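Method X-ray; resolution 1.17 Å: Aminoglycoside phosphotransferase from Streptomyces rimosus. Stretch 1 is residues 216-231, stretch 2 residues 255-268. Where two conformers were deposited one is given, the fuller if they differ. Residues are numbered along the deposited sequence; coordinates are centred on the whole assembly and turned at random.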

# COMPACT_ATOMS: atom_id res chain seq x y z
N ALA A 216 1.32 -7.08 10.80
CA ALA A 216 0.00 -6.61 11.10
C ALA A 216 -0.97 -7.78 10.95
O ALA A 216 -0.61 -8.86 10.47
CB ALA A 216 -0.42 -5.44 10.21
N ASP A 217 -2.22 -7.56 11.33
CA ASP A 217 -3.27 -8.51 11.05
C ASP A 217 -3.43 -8.64 9.52
O ASP A 217 -3.41 -7.62 8.83
CB ASP A 217 -4.56 -7.96 11.69
CG ASP A 217 -5.75 -8.86 11.61
OD1 ASP A 217 -6.12 -9.35 10.53
OD2 ASP A 217 -6.36 -9.08 12.65
N PRO A 218 -3.61 -9.86 8.99
CA PRO A 218 -3.78 -9.95 7.52
C PRO A 218 -4.90 -9.10 6.95
O PRO A 218 -4.85 -8.74 5.78
CB PRO A 218 -4.04 -11.43 7.30
CG PRO A 218 -4.48 -11.98 8.62
CD PRO A 218 -3.70 -11.16 9.65
N TYR A 219 -5.96 -8.85 7.74
CA TYR A 219 -7.03 -7.96 7.23
C TYR A 219 -6.63 -6.53 6.99
O TYR A 219 -7.33 -5.82 6.29
CB TYR A 219 -8.28 -8.07 8.15
CG TYR A 219 -9.06 -9.30 7.87
CD1 TYR A 219 -9.83 -9.38 6.73
CD2 TYR A 219 -8.98 -10.42 8.63
CE1 TYR A 219 -10.52 -10.51 6.39
CE2 TYR A 219 -9.71 -11.60 8.32
CZ TYR A 219 -10.42 -11.65 7.16
OH TYR A 219 -11.11 -12.78 6.80
N ALA A 220 -5.48 -6.08 7.55
CA ALA A 220 -4.98 -4.77 7.19
C ALA A 220 -4.75 -4.70 5.68
O ALA A 220 -4.88 -3.62 5.08
CB ALA A 220 -3.71 -4.44 7.96
N ASP A 221 -4.33 -5.80 5.09
CA ASP A 221 -4.17 -5.95 3.65
C ASP A 221 -5.45 -6.37 2.98
O ASP A 221 -5.87 -5.74 1.98
CB ASP A 221 -3.07 -7.00 3.35
CG ASP A 221 -1.64 -6.52 3.33
OD1 ASP A 221 -1.39 -5.33 3.57
OD2 ASP A 221 -0.77 -7.40 3.09
N LEU A 222 -6.12 -7.42 3.45
CA LEU A 222 -7.26 -7.95 2.72
C LEU A 222 -8.41 -6.94 2.63
O LEU A 222 -9.11 -6.90 1.63
CB LEU A 222 -7.74 -9.24 3.28
CG LEU A 222 -6.72 -10.39 3.34
CD1 LEU A 222 -7.34 -11.62 3.97
CD2 LEU A 222 -6.12 -10.60 1.93
N ALA A 223 -8.60 -6.11 3.66
CA ALA A 223 -9.69 -5.14 3.60
C ALA A 223 -9.54 -4.22 2.40
O ALA A 223 -10.52 -3.86 1.73
CB ALA A 223 -9.78 -4.33 4.87
N LEU A 224 -8.32 -3.75 2.17
CA LEU A 224 -8.07 -2.79 1.06
C LEU A 224 -8.14 -3.46 -0.29
O LEU A 224 -8.66 -2.90 -1.24
CB LEU A 224 -6.72 -2.12 1.25
CG LEU A 224 -6.46 -1.37 2.54
CD1 LEU A 224 -5.16 -0.66 2.49
CD2 LEU A 224 -7.59 -0.64 3.14
N LEU A 225 -7.64 -4.68 -0.37
CA LEU A 225 -7.69 -5.43 -1.60
C LEU A 225 -9.17 -5.68 -1.99
O LEU A 225 -9.56 -5.44 -3.13
CB LEU A 225 -6.95 -6.70 -1.46
CG LEU A 225 -7.04 -7.62 -2.67
CD1 LEU A 225 -6.60 -7.05 -3.99
CD2 LEU A 225 -6.27 -8.87 -2.37
N PHE A 226 -9.96 -6.15 -1.04
CA PHE A 226 -11.33 -6.45 -1.35
C PHE A 226 -12.11 -5.20 -1.70
O PHE A 226 -12.92 -5.24 -2.67
CB PHE A 226 -12.02 -7.16 -0.20
CG PHE A 226 -11.51 -8.53 0.10
CD1 PHE A 226 -10.76 -9.22 -0.79
CD2 PHE A 226 -11.90 -9.17 1.28
CE1 PHE A 226 -10.34 -10.51 -0.53
CE2 PHE A 226 -11.48 -10.44 1.56
CZ PHE A 226 -10.70 -11.15 0.65
N ALA A 227 -11.93 -4.11 -0.96
CA ALA A 227 -12.73 -2.89 -1.25
C ALA A 227 -12.36 -2.33 -2.60
O ALA A 227 -13.22 -1.91 -3.35
CB ALA A 227 -12.46 -1.89 -0.15
N THR A 228 -11.07 -2.32 -2.94
CA THR A 228 -10.69 -1.76 -4.24
C THR A 228 -11.09 -2.68 -5.38
O THR A 228 -11.51 -2.23 -6.44
CB THR A 228 -9.24 -1.31 -4.27
OG1 THR A 228 -8.33 -2.40 -3.99
CG2 THR A 228 -9.00 -0.19 -3.32
N ALA A 229 -11.07 -3.97 -5.18
CA ALA A 229 -11.58 -4.86 -6.22
C ALA A 229 -13.09 -4.75 -6.42
O ALA A 229 -13.53 -4.93 -7.54
CB ALA A 229 -11.30 -6.28 -5.85
N ARG A 230 -13.84 -4.44 -5.38
CA ARG A 230 -15.28 -4.25 -5.53
C ARG A 230 -15.59 -3.15 -6.52
O ARG A 230 -16.59 -3.23 -7.23
CB ARG A 230 -15.97 -3.95 -4.18
CG ARG A 230 -16.18 -5.17 -3.27
CD ARG A 230 -17.02 -5.01 -1.99
NE ARG A 230 -16.50 -4.11 -0.95
CZ ARG A 230 -15.69 -4.47 0.06
NH1 ARG A 230 -15.24 -5.73 0.14
NH2 ARG A 230 -15.31 -3.59 0.98
N GLU A 231 -14.71 -2.16 -6.65
CA GLU A 231 -14.90 -1.14 -7.67
C GLU A 231 -14.84 -1.71 -9.08
O GLU A 231 -15.60 -1.33 -9.96
CB GLU A 231 -13.96 0.04 -7.53
CG GLU A 231 -14.12 0.65 -6.12
N LEU A 255 -13.47 -15.79 6.51
CA LEU A 255 -13.88 -14.36 6.46
C LEU A 255 -14.36 -13.92 7.83
O LEU A 255 -15.09 -14.64 8.50
CB LEU A 255 -14.99 -14.10 5.44
CG LEU A 255 -14.53 -14.34 4.02
CD1 LEU A 255 -15.75 -14.58 3.15
CD2 LEU A 255 -13.67 -13.17 3.53
N ASP A 256 -14.01 -12.72 8.24
CA ASP A 256 -14.41 -12.05 9.47
C ASP A 256 -14.81 -10.62 9.12
O ASP A 256 -13.97 -9.72 9.01
CB ASP A 256 -13.28 -12.12 10.52
CG ASP A 256 -13.65 -11.50 11.84
OD1 ASP A 256 -14.57 -10.68 11.94
OD2 ASP A 256 -12.90 -11.78 12.78
N ARG A 257 -16.08 -10.38 8.85
CA ARG A 257 -16.46 -9.10 8.30
C ARG A 257 -16.26 -7.93 9.26
O ARG A 257 -15.94 -6.88 8.77
CB ARG A 257 -17.89 -9.18 7.74
CG ARG A 257 -18.02 -10.16 6.57
CD ARG A 257 -17.02 -10.11 5.46
NE ARG A 257 -17.45 -10.75 4.26
CZ ARG A 257 -16.95 -10.52 3.04
NH1 ARG A 257 -15.89 -9.68 2.83
NH2 ARG A 257 -17.48 -11.19 2.01
N ASP A 258 -16.48 -8.08 10.56
CA ASP A 258 -16.26 -6.97 11.46
C ASP A 258 -14.80 -6.59 11.51
O ASP A 258 -14.45 -5.44 11.58
CB ASP A 258 -16.76 -7.30 12.89
CG ASP A 258 -18.24 -7.48 12.98
OD1 ASP A 258 -19.00 -7.11 12.06
OD2 ASP A 258 -18.65 -8.02 14.03
N ARG A 259 -13.92 -7.58 11.55
CA ARG A 259 -12.51 -7.32 11.58
C ARG A 259 -12.08 -6.60 10.24
O ARG A 259 -11.33 -5.67 10.23
CB ARG A 259 -11.79 -8.63 11.80
CG ARG A 259 -10.32 -8.22 11.75
CD ARG A 259 -9.44 -9.13 12.56
NE ARG A 259 -9.92 -10.50 12.40
CZ ARG A 259 -9.16 -11.58 12.41
NH1 ARG A 259 -9.76 -12.76 12.31
NH2 ARG A 259 -7.83 -11.51 12.49
N GLU A 260 -12.56 -7.13 9.09
CA GLU A 260 -12.28 -6.53 7.80
C GLU A 260 -12.71 -5.05 7.77
O GLU A 260 -11.99 -4.17 7.33
CB GLU A 260 -12.96 -7.32 6.73
CG GLU A 260 -12.73 -6.80 5.31
CD GLU A 260 -13.60 -7.44 4.26
OE1 GLU A 260 -14.20 -8.51 4.49
OE2 GLU A 260 -13.73 -6.89 3.15
N ARG A 261 -13.96 -4.83 8.22
CA ARG A 261 -14.51 -3.48 8.18
C ARG A 261 -13.74 -2.51 9.07
O ARG A 261 -13.62 -1.33 8.77
CB ARG A 261 -16.02 -3.55 8.52
CG ARG A 261 -16.95 -3.77 7.35
CD ARG A 261 -18.42 -3.70 7.81
NE ARG A 261 -18.67 -2.42 8.49
CZ ARG A 261 -18.86 -2.27 9.80
NH1 ARG A 261 -18.85 -3.32 10.61
NH2 ARG A 261 -19.06 -1.05 10.30
N PHE A 262 -13.26 -3.01 10.24
CA PHE A 262 -12.48 -2.18 11.12
C PHE A 262 -11.27 -1.63 10.33
O PHE A 262 -10.97 -0.45 10.41
CB PHE A 262 -12.03 -3.00 12.33
CG PHE A 262 -11.13 -2.31 13.29
CD1 PHE A 262 -11.60 -1.53 14.31
CD2 PHE A 262 -9.76 -2.37 13.12
CE1 PHE A 262 -10.73 -0.86 15.18
CE2 PHE A 262 -8.89 -1.71 13.97
CZ PHE A 262 -9.39 -0.98 15.01
N TYR A 263 -10.53 -2.52 9.66
CA TYR A 263 -9.35 -2.03 8.91
C TYR A 263 -9.72 -1.17 7.72
O TYR A 263 -9.00 -0.21 7.42
CB TYR A 263 -8.45 -3.23 8.51
CG TYR A 263 -7.71 -3.74 9.70
CD1 TYR A 263 -6.61 -3.04 10.21
CD2 TYR A 263 -8.10 -4.88 10.39
CE1 TYR A 263 -5.96 -3.45 11.37
CE2 TYR A 263 -7.44 -5.31 11.54
CZ TYR A 263 -6.40 -4.60 12.05
OH TYR A 263 -5.73 -4.94 13.17
N LEU A 264 -10.82 -1.48 7.03
CA LEU A 264 -11.29 -0.63 5.95
C LEU A 264 -11.51 0.79 6.43
O LEU A 264 -11.18 1.73 5.75
CB LEU A 264 -12.57 -1.19 5.35
CG LEU A 264 -13.04 -0.42 4.12
CD1 LEU A 264 -12.03 -0.48 2.95
CD2 LEU A 264 -14.39 -0.96 3.71
N HIS A 265 -12.14 0.88 7.61
CA HIS A 265 -12.51 2.16 8.15
C HIS A 265 -11.34 2.92 8.84
O HIS A 265 -11.32 4.15 8.82
CB HIS A 265 -13.66 2.00 9.13
CG HIS A 265 -14.92 1.65 8.42
ND1 HIS A 265 -16.09 1.39 9.10
CD2 HIS A 265 -15.21 1.50 7.10
CE1 HIS A 265 -17.04 1.10 8.22
NE2 HIS A 265 -16.53 1.16 6.99
N LEU A 266 -10.39 2.16 9.37
CA LEU A 266 -9.23 2.80 9.98
C LEU A 266 -8.34 3.41 8.91
O LEU A 266 -7.78 4.52 9.08
CB LEU A 266 -8.44 1.77 10.80
CG LEU A 266 -7.16 2.29 11.44
CD1 LEU A 266 -7.38 3.44 12.40
CD2 LEU A 266 -6.43 1.12 12.11
N ASP A 267 -8.10 2.69 7.82
CA ASP A 267 -7.03 3.03 6.88
C ASP A 267 -7.11 4.47 6.45
O ASP A 267 -6.06 5.17 6.47
CB ASP A 267 -7.02 2.04 5.71
CG ASP A 267 -5.73 2.18 4.92
OD1 ASP A 267 -4.72 1.50 5.37
OD2 ASP A 267 -5.71 2.96 3.96
N PRO A 268 -8.25 5.00 5.98
CA PRO A 268 -8.21 6.36 5.47
C PRO A 268 -7.86 7.42 6.48
O PRO A 268 -7.42 8.51 6.14
CB PRO A 268 -9.61 6.58 4.90
CG PRO A 268 -10.42 5.56 5.48
CD PRO A 268 -9.57 4.37 5.81
O HOH W 1 -3.01 -5.01 12.55
O HOH W 2 -6.88 -7.04 14.25
O HOH W 3 -4.71 -1.10 6.37
O HOH W 4 -13.14 -4.31 2.70

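Two helices, 219-231 and 257-266, cross at 80° with their axes 8.1 Å apart at closest approach, and the two stretches bury 798 Å² between them. Small residues permit the close crossing: the CA atoms of Ala223 and Glu260 lie 5.1 Å apart, those of Ala220 and Tyr263 5.4 Å. The methyl of Ala223 points toward the second helix, with its CB 3.3 Å from Glu260 O; that carbonyl is already satisfied by Leu264 N (2.9 Å), so the alanine covers it without depriving it of a donor.

Asp217 divides its carboxylate between two tasks. OD1 caps the first helix by accepting from Tyr219 N (2.8 Å), while OD2 receives Arg259 NH2 (2.8 Å, 174°) in a nearly linear salt bridge. OD2 also accepts from water 2 (2.6 Å), which in turn accepts from Tyr263 OH (2.6 Å). Water 1 donates to the same Tyr263 OH (2.8 Å) and accepts from Asp217 N (2.9 Å), so the phenol is tied to both backbone and side chain of Asp217 through water.

The Arg259 guanidinium meets Asp217 OD2 at its edge and lays one face over Tyr219 CD2. Its NE donates to Asp256 OD2 (3.3 Å), part of a salt bridge within the second stretch, while Asp256 OD1 caps the helix by accepting from Arg259 N (3.2 Å). Tyr219, which has the largest area covered by the other stretch, reaches past Glu260 to the start of that helix, where its OH accepts a weak hydrogen bond from Asp256 N (3.2 Å, 129°). Asp256 O lies over one face of its ring.

Glu260 is the knob of the packing, seated among Tyr219, Ala223, Phe226 and Arg230. Its extended t,t side chain carries the charge to partners for both oxygens: OE1 accepts from Arg257 NH1 (2.6 Å) in a salt bridge, and OE2 forms a longer one with Arg230 NH1 (3.6 Å). Water 4 donates to Glu260 OE2 (2.7 Å) and to Ala223 O (2.8 Å), and accepts from Arg230 NH2 (2.9 Å). The edge of the Phe226 ring approaches the same carboxylate, with CD2 3.5 Å from Glu260 OE2.

Apolar contacts fill the remainder. Tyr263 receives Ala220 N over one ring face, and its CD1 packs 3.9 Å from Ala220 CB. Leu264 extends CD1 to Ala227 CB (3.4 Å), and Phe226 CE2 meets Leu255 CD2 (4.0 Å). Near the C-terminal end of stretch 2, water 3 donates to Ala220 O (2.8 Å) and Asp267 OD1 (2.8 Å).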